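Local coordinates for protein 4-oxalocrotonate tautomerase (Staphylococcus aureus, PDB 2X4K) that belongs to the tautomerase family of small enzymes, in the same clan as MIF, and assembles from six copies of a short chain, at residues Glu25-Val30 against Ala36-Ile41. Numbering follows the deposited sequence. Where two conformers were deposited one is given.
Sequences EVTDAV and ANRQAI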
ATOM      1  N   GLU A  25       0.486 -20.971  -1.046  1.00  8.62           N
ATOM      2  CA  GLU A  25       1.912 -21.142  -0.739  1.00  8.69           C
ATOM      3  C   GLU A  25       2.486 -19.931  -0.009  1.00  7.98           C
ATOM      4  O   GLU A  25       3.331 -20.094   0.872  1.00  8.00           O
ATOM      5  CB  GLU A  25       2.710 -21.439  -2.001  1.00  9.66           C
ATOM      6  CG  GLU A  25       2.298 -22.746  -2.683  1.00 12.34           C
ATOM      7  CD  GLU A  25       3.194 -23.939  -2.394  1.00 16.15           C
ATOM      8  OE1 GLU A  25       4.128 -23.840  -1.569  1.00 16.51           O
ATOM      9  OE2 GLU A  25       2.964 -24.996  -3.022  1.00 20.19           O
ATOM     10  N   VAL A  26       2.064 -18.714  -0.360  1.00  7.90           N
ATOM     11  CA  VAL A  26       2.501 -17.529   0.375  0.50  7.38           C
ATOM     12  C   VAL A  26       1.997 -17.610   1.819  1.00  7.37           C
ATOM     13  O   VAL A  26       2.704 -17.245   2.762  1.00  7.33           O
ATOM     14  CB  VAL A  26       2.030 -16.230  -0.312  0.50  7.45           C
ATOM     15  CG1 VAL A  26       2.115 -15.045   0.644  0.50  6.39           C
ATOM     16  CG2 VAL A  26       2.847 -15.970  -1.579  0.50  7.27           C
ATOM     17  N   THR A  27       0.768 -18.083   1.991  1.00  7.28           N
ATOM     18  CA  THR A  27       0.217 -18.258   3.336  1.00  7.35           C
ATOM     19  C   THR A  27       1.043 -19.271   4.126  1.00  7.14           C
ATOM     20  O   THR A  27       1.395 -19.012   5.272  1.00  7.70           O
ATOM     21  CB  THR A  27      -1.267 -18.649   3.266  1.00  7.56           C
ATOM     22  OG1 THR A  27      -1.989 -17.592   2.636  1.00  8.11           O
ATOM     23  CG2 THR A  27      -1.857 -18.867   4.641  1.00  8.40           C
ATOM     24  N   ASP A  28       1.387 -20.395   3.499  1.00  7.79           N
ATOM     25  CA  ASP A  28       2.250 -21.394   4.129  1.00  8.21           C
ATOM     26  C   ASP A  28       3.557 -20.760   4.586  1.00  7.55           C
ATOM     27  O   ASP A  28       4.034 -21.032   5.688  1.00  8.25           O
ATOM     28  CB  ASP A  28       2.646 -22.514   3.147  1.00  8.66           C
ATOM     29  CG  ASP A  28       1.502 -23.431   2.733  1.00  9.69           C
ATOM     30  OD1 ASP A  28       0.411 -23.408   3.336  1.00 10.41           O
ATOM     31  OD2 ASP A  28       1.733 -24.215   1.777  1.00 11.65           O
ATOM     32  N   ALA A  29       4.162 -19.964   3.711  1.00  7.60           N
ATOM     33  CA  ALA A  29       5.446 -19.329   3.991  1.00  7.62           C
ATOM     34  C   ALA A  29       5.376 -18.400   5.192  1.00  7.27           C
ATOM     35  O   ALA A  29       6.257 -18.415   6.052  1.00  7.72           O
ATOM     36  CB  ALA A  29       5.931 -18.558   2.768  1.00  8.34           C
ATOM     37  N   VAL A  30       4.344 -17.564   5.238  1.00  7.02           N
ATOM     38  CA  VAL A  30       4.167 -16.637   6.353  1.00  7.39           C
ATOM     39  C   VAL A  30       3.947 -17.425   7.645  1.00  7.40           C
ATOM     40  O   VAL A  30       4.569 -17.153   8.675  1.00  8.31           O
ATOM     41  CB  VAL A  30       2.995 -15.677   6.088  1.00  7.62           C
ATOM     42  CG1 VAL A  30       2.680 -14.851   7.336  1.00  8.93           C
ATOM     43  CG2 VAL A  30       3.323 -14.768   4.903  1.00  8.62           C
ATOM     44  N   ALA A  36       2.498 -17.248  12.891  1.00 12.46           N
ATOM     45  CA  ALA A  36       1.156 -16.672  12.856  1.00 12.53           C
ATOM     46  C   ALA A  36       0.114 -17.765  12.684  1.00 12.49           C
ATOM     47  O   ALA A  36       0.338 -18.740  11.964  1.00 12.75           O
ATOM     48  CB  ALA A  36       1.029 -15.667  11.728  1.00 12.32           C
ATOM     49  N   ASN A  37      -1.025 -17.589  13.349  1.00 13.04           N
ATOM     50  CA  ASN A  37      -2.185 -18.444  13.131  1.00 13.46           C
ATOM     51  C   ASN A  37      -2.633 -18.329  11.685  1.00 12.01           C
ATOM     52  O   ASN A  37      -2.790 -17.222  11.180  1.00 12.12           O
ATOM     53  CB  ASN A  37      -3.344 -18.006  14.023  1.00 14.92           C
ATOM     54  CG  ASN A  37      -3.050 -18.168  15.494  1.00 17.26           C
ATOM     55  OD1 ASN A  37      -2.238 -19.000  15.892  1.00 19.98           O
ATOM     56  ND2 ASN A  37      -3.720 -17.370  16.316  1.00 20.28           N
ATOM     57  N   ARG A  38      -2.865 -19.463  11.031  1.00 11.71           N
ATOM     58  CA  ARG A  38      -3.209 -19.445   9.620  1.00 11.19           C
ATOM     59  C   ARG A  38      -4.472 -18.627   9.339  1.00 11.37           C
ATOM     60  O   ARG A  38      -4.554 -17.948   8.328  1.00 11.50           O
ATOM     61  CB  ARG A  38      -3.370 -20.860   9.080  1.00 11.14           C
ATOM     62  CG  ARG A  38      -3.306 -20.914   7.573  1.00 10.73           C
ATOM     63  CD  ARG A  38      -3.460 -22.307   7.033  1.00 10.91           C
ATOM     64  NE  ARG A  38      -3.421 -22.309   5.573  1.00 10.75           N
ATOM     65  CZ  ARG A  38      -2.311 -22.372   4.837  1.00 10.44           C
ATOM     66  NH1 ARG A  38      -1.117 -22.439   5.402  1.00 10.06           N
ATOM     67  NH2 ARG A  38      -2.387 -22.357   3.514  1.00 10.77           N
ATOM     68  N   GLN A  39      -5.442 -18.681  10.248  1.00 12.31           N
ATOM     69  CA  GLN A  39      -6.713 -17.971  10.068  1.00 13.63           C
ATOM     70  C   GLN A  39      -6.569 -16.443  10.109  1.00 13.01           C
ATOM     71  O   GLN A  39      -7.500 -15.718   9.756  1.00 14.54           O
ATOM     72  CB  GLN A  39      -7.741 -18.424  11.114  1.00 14.95           C
ATOM     73  CG  GLN A  39      -7.391 -18.104  12.573  1.00 17.36           C
ATOM     74  CD  GLN A  39      -6.704 -19.255  13.298  1.00 19.48           C
ATOM     75  OE1 GLN A  39      -5.855 -19.950  12.734  1.00 20.40           O
ATOM     76  NE2 GLN A  39      -7.061 -19.450  14.565  1.00 21.94           N
ATOM     77  N   ALA A  40      -5.415 -15.967  10.563  1.00 11.56           N
ATOM     78  CA  ALA A  40      -5.146 -14.538  10.648  1.00 11.34           C
ATOM     79  C   ALA A  40      -4.302 -14.034   9.477  1.00 10.27           C
ATOM     80  O   ALA A  40      -3.933 -12.857   9.463  1.00 10.00           O
ATOM     81  CB  ALA A  40      -4.431 -14.238  11.955  1.00 12.58           C
ATOM     82  N   ILE A  41      -4.003 -14.902   8.505  1.00  8.94           N
ATOM     83  CA  ILE A  41      -3.120 -14.533   7.395  1.00  8.54           C
ATOM     84  C   ILE A  41      -3.971 -14.237   6.165  1.00  8.24           C
ATOM     85  O   ILE A  41      -4.724 -15.094   5.703  1.00  8.87           O
ATOM     86  CB  ILE A  41      -2.105 -15.643   7.064  1.00  8.32           C
ATOM     87  CG1 ILE A  41      -1.226 -15.939   8.283  1.00  8.80           C
ATOM     88  CG2 ILE A  41      -1.239 -15.225   5.868  1.00  8.98           C
ATOM     89  CD1 ILE A  41      -0.356 -17.184   8.134  1.00  8.99           C
TER
HETATM   90  O   HOH W   1      -4.408 -16.296   3.153  1.00  7.87           O
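R38 and D28 form a salt bridge in which both terminal nitrogens of the guanidinium reach a single carboxylate oxygen: NH1 lies 2.7 Å and NH2 3.0 Å from D28 OD1. NH1 meets the anti lone pair, while NH2 approaches on the syn side, 31° out of the carboxylate plane; sharing one oxygen leaves both bonds bent (N-H...O 141° for NH1). Arginine suits this place because its chain, extended from CG to NE, spans from the 3-10 turn to the helix; NH1 also forms a salt bridge with E31, and NE hydrogen-bonds to A56 O of a neighbouring subunit. T27 CG2 sits over the centre of one guanidinium face, 3.5 Å from R38 CZ. In this threonine OG1 lies beside the backbone N (chi1 -62°), which leaves CG2 anti to it and facing R38 and I41; OG1 hydrogen-bonds to V23 O and accepts from a water that also donates to I41 O. Farther in, V30 CG1 packs 3.9 Å from I41 CD1. Branched V30 and I41 fill this buried side, both touching P4. The loop thus folds back on helix 16-34 of a beta-alpha-beta crossover before strand 42-48, while V30 also packs on V6 of parallel strand 5-11 and L22 of another subunit.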